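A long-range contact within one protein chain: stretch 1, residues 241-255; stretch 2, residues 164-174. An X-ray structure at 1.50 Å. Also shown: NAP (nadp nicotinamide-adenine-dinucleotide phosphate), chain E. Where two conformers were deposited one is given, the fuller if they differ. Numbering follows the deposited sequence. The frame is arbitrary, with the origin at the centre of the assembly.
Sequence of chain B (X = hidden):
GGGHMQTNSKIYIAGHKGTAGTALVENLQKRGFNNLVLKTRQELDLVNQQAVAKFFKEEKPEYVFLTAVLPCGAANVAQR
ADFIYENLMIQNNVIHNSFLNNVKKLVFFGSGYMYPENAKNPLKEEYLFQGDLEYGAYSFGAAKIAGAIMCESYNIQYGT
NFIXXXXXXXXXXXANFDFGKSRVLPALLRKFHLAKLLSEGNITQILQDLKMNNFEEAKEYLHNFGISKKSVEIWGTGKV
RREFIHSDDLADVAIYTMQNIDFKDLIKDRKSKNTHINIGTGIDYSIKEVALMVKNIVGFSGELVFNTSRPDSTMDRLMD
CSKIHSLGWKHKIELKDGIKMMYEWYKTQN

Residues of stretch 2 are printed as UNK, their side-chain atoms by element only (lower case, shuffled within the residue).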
# COMPACT_ATOMS: atom_id res chain seq x y z
N ARG B 241 26.49 -8.74 6.37
CA ARG B 241 26.55 -9.23 4.97
C ARG B 241 25.62 -8.38 4.10
O ARG B 241 24.56 -7.97 4.57
CB ARG B 241 26.20 -10.71 4.87
CG ARG B 241 27.06 -11.58 5.78
CD ARG B 241 26.84 -13.07 5.58
NE ARG B 241 27.37 -13.52 4.32
CZ ARG B 241 28.65 -13.74 4.04
NH1 ARG B 241 29.58 -13.58 4.98
NH2 ARG B 241 28.99 -14.14 2.83
N ARG B 242 26.03 -8.17 2.86
CA ARG B 242 25.21 -7.45 1.85
C ARG B 242 25.41 -8.12 0.50
O ARG B 242 26.50 -8.69 0.27
CB ARG B 242 25.67 -6.00 1.75
CG ARG B 242 25.08 -5.09 2.82
CD ARG B 242 25.62 -3.70 2.60
NE ARG B 242 25.37 -2.84 3.74
CZ ARG B 242 26.21 -2.65 4.75
NH1 ARG B 242 25.88 -1.83 5.73
NH2 ARG B 242 27.38 -3.28 4.77
N GLU B 243 24.37 -8.08 -0.34
CA GLU B 243 24.31 -8.53 -1.73
C GLU B 243 24.41 -7.26 -2.57
O GLU B 243 23.93 -6.20 -2.08
CB GLU B 243 22.94 -9.17 -1.99
CG GLU B 243 22.83 -9.82 -3.33
CD GLU B 243 21.44 -10.28 -3.66
OE1 GLU B 243 20.42 -9.95 -2.89
OE2 GLU B 243 21.35 -10.97 -4.68
N PHE B 244 25.02 -7.32 -3.74
CA PHE B 244 25.11 -6.16 -4.66
C PHE B 244 24.76 -6.63 -6.06
O PHE B 244 24.98 -7.81 -6.43
CB PHE B 244 26.50 -5.52 -4.65
CG PHE B 244 26.94 -5.05 -3.30
CD1 PHE B 244 26.64 -3.77 -2.87
CD2 PHE B 244 27.66 -5.89 -2.45
CE1 PHE B 244 27.02 -3.32 -1.61
CE2 PHE B 244 28.04 -5.43 -1.20
CZ PHE B 244 27.72 -4.16 -0.78
N ILE B 245 24.21 -5.71 -6.85
CA ILE B 245 24.00 -5.96 -8.29
C ILE B 245 24.54 -4.74 -9.02
O ILE B 245 24.21 -3.61 -8.63
CB ILE B 245 22.54 -6.32 -8.65
CG1 ILE B 245 22.43 -6.73 -10.12
CG2 ILE B 245 21.57 -5.19 -8.27
CD1 ILE B 245 21.05 -7.21 -10.56
N HIS B 246 25.34 -5.00 -10.04
CA HIS B 246 25.89 -3.93 -10.89
C HIS B 246 24.77 -3.46 -11.82
O HIS B 246 24.05 -4.31 -12.37
CB HIS B 246 27.10 -4.48 -11.64
CG HIS B 246 27.87 -3.44 -12.38
ND1 HIS B 246 27.47 -2.97 -13.60
CD2 HIS B 246 29.01 -2.77 -12.05
CE1 HIS B 246 28.34 -2.06 -14.02
NE2 HIS B 246 29.32 -1.93 -13.08
N SER B 247 24.74 -2.17 -12.10
CA SER B 247 23.66 -1.59 -12.92
C SER B 247 23.68 -2.13 -14.36
O SER B 247 22.61 -2.10 -14.99
CB SER B 247 23.69 -0.12 -12.85
OG SER B 247 24.95 0.36 -13.33
N ASP B 248 24.80 -2.64 -14.90
CA ASP B 248 24.76 -3.30 -16.22
C ASP B 248 24.00 -4.62 -16.14
O ASP B 248 23.32 -4.98 -17.11
CB ASP B 248 26.16 -3.53 -16.81
CG ASP B 248 26.82 -2.28 -17.37
OD1 ASP B 248 26.12 -1.26 -17.56
OD2 ASP B 248 28.04 -2.36 -17.61
N ASP B 249 24.14 -5.36 -15.03
CA ASP B 249 23.37 -6.59 -14.78
C ASP B 249 21.90 -6.22 -14.56
O ASP B 249 21.05 -6.94 -15.10
CB ASP B 249 23.96 -7.41 -13.63
CG ASP B 249 24.98 -8.48 -14.06
OD1 ASP B 249 24.91 -8.96 -15.22
OD2 ASP B 249 25.80 -8.86 -13.20
N LEU B 250 21.60 -5.14 -13.84
CA LEU B 250 20.21 -4.67 -13.70
C LEU B 250 19.64 -4.33 -15.08
O LEU B 250 18.54 -4.79 -15.43
CB LEU B 250 20.14 -3.47 -12.76
CG LEU B 250 18.73 -2.93 -12.58
CD1 LEU B 250 18.57 -2.26 -11.23
CD2 LEU B 250 18.35 -1.98 -13.70
N ALA B 251 20.39 -3.59 -15.90
CA ALA B 251 19.90 -3.24 -17.25
C ALA B 251 19.68 -4.51 -18.05
O ALA B 251 18.64 -4.68 -18.71
CB ALA B 251 20.86 -2.30 -17.91
N ASP B 252 20.63 -5.46 -17.99
CA ASP B 252 20.51 -6.73 -18.77
C ASP B 252 19.24 -7.48 -18.37
O ASP B 252 18.53 -7.95 -19.27
CB ASP B 252 21.67 -7.70 -18.55
CG ASP B 252 22.93 -7.36 -19.33
OD1 ASP B 252 22.85 -6.44 -20.17
OD2 ASP B 252 23.97 -8.04 -19.09
N VAL B 253 18.97 -7.64 -17.08
CA VAL B 253 17.80 -8.46 -16.66
C VAL B 253 16.52 -7.66 -16.97
O VAL B 253 15.52 -8.25 -17.32
CB VAL B 253 17.83 -8.98 -15.20
CG1 VAL B 253 17.82 -7.87 -14.17
CG2 VAL B 253 16.73 -10.00 -14.97
N ALA B 254 16.56 -6.33 -16.84
CA ALA B 254 15.38 -5.51 -17.19
C ALA B 254 15.06 -5.65 -18.67
O ALA B 254 13.88 -5.87 -19.04
CB ALA B 254 15.62 -4.08 -16.77
N ILE B 255 16.09 -5.63 -19.53
CA ILE B 255 15.84 -5.80 -20.98
C ILE B 255 15.45 -7.25 -21.27
O ILE B 255 14.53 -7.53 -22.07
CB ILE B 255 17.06 -5.34 -21.80
CG1 ILE B 255 17.28 -3.84 -21.61
CG2 ILE B 255 16.82 -5.73 -23.24
CD1 ILE B 255 18.65 -3.36 -22.05
N UNK B 164 7.44 -6.57 -11.89
CA UNK B 164 8.25 -5.99 -10.80
C UNK B 164 9.49 -6.86 -10.60
O UNK B 164 9.34 -8.08 -10.36
o UNK B 164 6.41 -4.93 -9.73
c UNK B 164 8.34 -5.34 -8.36
c UNK B 164 7.48 -5.86 -9.48
N UNK B 165 10.66 -6.24 -10.61
CA UNK B 165 11.95 -6.85 -10.31
C UNK B 165 12.47 -6.25 -9.01
O UNK B 165 12.48 -5.02 -8.88
c UNK B 165 12.51 -7.01 -12.84
c UNK B 165 13.59 -6.69 -13.87
c UNK B 165 12.94 -6.58 -11.45
c UNK B 165 12.18 -8.51 -12.87
N UNK B 166 12.90 -7.07 -8.07
CA UNK B 166 13.22 -6.62 -6.70
C UNK B 166 14.69 -6.87 -6.41
O UNK B 166 15.13 -8.01 -6.59
c UNK B 166 12.32 -7.34 -5.68
c UNK B 166 10.85 -7.28 -6.11
c UNK B 166 12.50 -6.77 -4.29
N UNK B 167 15.40 -5.86 -5.92
CA UNK B 167 16.84 -5.97 -5.60
C UNK B 167 17.13 -5.37 -4.22
O UNK B 167 16.27 -4.67 -3.65
c UNK B 167 16.43 -3.54 -7.98
c UNK B 167 18.74 -3.08 -7.21
c UNK B 167 17.43 -3.78 -6.88
c UNK B 167 17.68 -5.27 -6.67
N UNK B 168 18.34 -5.62 -3.73
CA UNK B 168 18.78 -5.14 -2.41
C UNK B 168 19.74 -3.94 -2.48
O UNK B 168 19.49 -2.98 -1.76
n UNK B 168 18.57 -8.48 -1.09
o UNK B 168 17.41 -6.67 -0.44
c UNK B 168 19.43 -6.28 -1.64
c UNK B 168 18.37 -7.17 -1.03
N UNK B 169 20.82 -4.01 -3.26
CA UNK B 169 21.83 -2.91 -3.28
C UNK B 169 22.35 -2.78 -4.69
O UNK B 169 22.89 -3.74 -5.22
c UNK B 169 22.65 -3.16 -0.88
o UNK B 169 22.37 -2.12 -0.29
c UNK B 169 23.03 -3.12 -2.34
n UNK B 169 22.60 -4.37 -0.34
N UNK B 170 22.20 -1.59 -5.28
CA UNK B 170 22.68 -1.29 -6.63
C UNK B 170 24.03 -0.59 -6.52
O UNK B 170 24.25 0.17 -5.57
c UNK B 170 21.63 -0.41 -7.30
c UNK B 170 21.85 -0.12 -8.78
c UNK B 170 20.81 0.90 -9.22
c UNK B 170 21.78 -1.37 -9.62
N UNK B 171 24.88 -0.88 -7.48
CA UNK B 171 26.10 -0.07 -7.72
C UNK B 171 26.27 -0.08 -9.23
O UNK B 171 25.49 -0.70 -9.93
c UNK B 171 27.84 -4.26 -7.95
c UNK B 171 29.75 -3.00 -8.59
o UNK B 171 29.67 -5.33 -9.06
c UNK B 171 27.92 -1.88 -7.48
c UNK B 171 29.17 -1.85 -8.09
c UNK B 171 29.10 -4.21 -8.54
c UNK B 171 27.29 -0.62 -6.93
c UNK B 171 27.28 -3.11 -7.42
N UNK B 172 27.25 0.61 -9.76
CA UNK B 172 27.45 0.47 -11.21
C UNK B 172 28.62 1.28 -11.66
O UNK B 172 29.28 1.87 -10.79
N UNK B 173 28.85 1.33 -12.96
CA UNK B 173 30.03 2.04 -13.51
C UNK B 173 29.83 3.53 -13.22
O UNK B 173 30.66 4.11 -12.48
o UNK B 173 30.44 0.24 -14.97
c UNK B 173 30.18 1.65 -14.98
c UNK B 173 31.29 2.40 -15.68
N UNK B 174 28.72 4.10 -13.70
CA UNK B 174 28.37 5.52 -13.47
C UNK B 174 27.44 5.65 -12.26
O UNK B 174 26.25 5.98 -12.46
c UNK B 174 27.73 6.11 -14.73
c UNK B 174 28.11 6.88 -17.10
c UNK B 174 29.10 6.98 -18.24
n UNK B 174 29.43 5.65 -18.80
c UNK B 174 28.55 5.94 -16.00
PA NAP E . 18.30 6.99 -8.09
O1A NAP E . 18.02 7.42 -6.67
O2A NAP E . 19.74 6.93 -8.52
O5B NAP E . 17.57 7.92 -9.13
C5B NAP E . 16.19 8.24 -8.98
C4B NAP E . 15.84 9.18 -10.09
O4B NAP E . 14.42 9.44 -10.00
C3B NAP E . 16.55 10.56 -10.00
O3B NAP E . 17.20 10.83 -11.23
C2B NAP E . 15.41 11.52 -9.67
O2B NAP E . 15.54 12.80 -10.29
C1B NAP E . 14.21 10.81 -10.27
N9A NAP E . 12.97 11.23 -9.66
C8A NAP E . 12.61 11.13 -8.35
N7A NAP E . 11.47 11.72 -8.06
C5A NAP E . 11.06 12.26 -9.27
C6A NAP E . 9.93 13.02 -9.62
N6A NAP E . 9.00 13.42 -8.75
N1A NAP E . 9.84 13.40 -10.91
C2A NAP E . 10.80 13.03 -11.77
N3A NAP E . 11.91 12.32 -11.55
C4A NAP E . 11.98 11.97 -10.26
O3 NAP E . 17.62 5.57 -8.32
PN NAP E . 18.32 4.15 -8.42
O1N NAP E . 19.24 4.01 -7.26
O2N NAP E . 18.84 4.02 -9.79
O5D NAP E . 17.05 3.18 -8.21
C5D NAP E . 16.32 2.70 -9.32
C4D NAP E . 15.24 1.80 -8.80
O4D NAP E . 15.84 0.65 -8.14
C3D NAP E . 14.30 2.45 -7.77
O3D NAP E . 12.96 1.94 -7.92
C2D NAP E . 14.92 2.01 -6.48
O2D NAP E . 14.03 2.08 -5.37
C1D NAP E . 15.34 0.59 -6.80
N1N NAP E . 16.38 0.11 -5.86
C2N NAP E . 17.60 0.72 -5.77
C3N NAP E . 18.50 0.33 -4.84
C7N NAP E . 19.84 0.96 -4.69
O7N NAP E . 20.67 0.43 -3.93
N7N NAP E . 20.08 2.07 -5.39
C4N NAP E . 18.20 -0.79 -3.97
C5N NAP E . 16.91 -1.42 -4.15
C6N NAP E . 16.05 -0.92 -4.99
P2B NAP E . 16.53 13.91 -9.67
O1X NAP E . 17.90 13.44 -10.08
O2X NAP E . 16.31 14.01 -8.22
O3X NAP E . 16.10 15.21 -10.38
O HOH W 1 29.68 -0.30 -17.53
O HOH W 2 24.71 3.37 -13.69

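Position 164 has three side-chain atoms, one carbon carrying an oxygen and a carbon, and lies beyond the reach of stretch 1; the branched hydroxyl pattern is that of threonine, Thr164. Position 165 carries four carbons forked at the second and points toward the helix, with a terminal carbon 4.0 Å from Ala254 CA. This is Leu165, whose CD1 also lies 4.4 Å from Val253 CG1. At 166 one carbon bears two others, and the side chain, turned out of reach, is Val166. Position 167 again shows four carbons forked at the second, packed against Ile245 and Leu250: it is Leu167, with CD1 3.7 Å from Ile245 CG2 and CD2 4.1 Å from Leu250 CD1.

Position 168 has two carbons, the second carrying one oxygen and one nitrogen, and the nitrogen approaches a carboxylate. It is Asn168, and its ND2 donates to Glu243 OE1 at 3.0 Å. The same atoms recur at 169, this time with the nitrogen at a backbone carbonyl; Asn169 ND2 donates to Glu243 O at 2.9 Å.

Position 170 has four carbons forked at the second, on the same sheet face as Ile245. This is Leu170, whose CD1 reaches 3.7 Å from Leu250 CD1, while its backbone N donates to NAP O7N at 2.9 Å. At 171 one carbon leads to a six-carbon ring bearing an oxygen, which identifies Tyr171. The edge of the His246 ring meets the face of this ring, with planes at 88°, and His246 CA lies over the same ring.

Position 172 has no side-chain atoms and is Gly172. Its CA sits over one face of the His246 ring, 3.6 Å from NE2; an ideal CB would fall 1.9 Å from Ser247 OG, a clash. Position 173 has a carbon carrying one oxygen and one carbon, the oxygen near the histidine edge. Thr173 OG1 accepts a weak bond from His246 NE2 at 3.1 Å, and water 1 links this hydroxyl to Asp248 OD2. Position 174 has four carbons in a row ending in nitrogen, Lys174, whose side chain stays clear of stretch 1.

The contact begins as a short parallel bridge: Ile245 N donates to Asn169 O at 2.9 Å, and Tyr171 N to Ile245 O at 3.0 Å. His246 then joins strand to helix, its ND1 capping Asp248 N at 3.0 Å while its ring packs against Tyr171 and Gly172. Beyond it, the helix runs back nearly antiparallel to strand 164-167, and apolar side chains fill the space between them.

Stretch 2, residues 164-174: TLVLNNLYGTK
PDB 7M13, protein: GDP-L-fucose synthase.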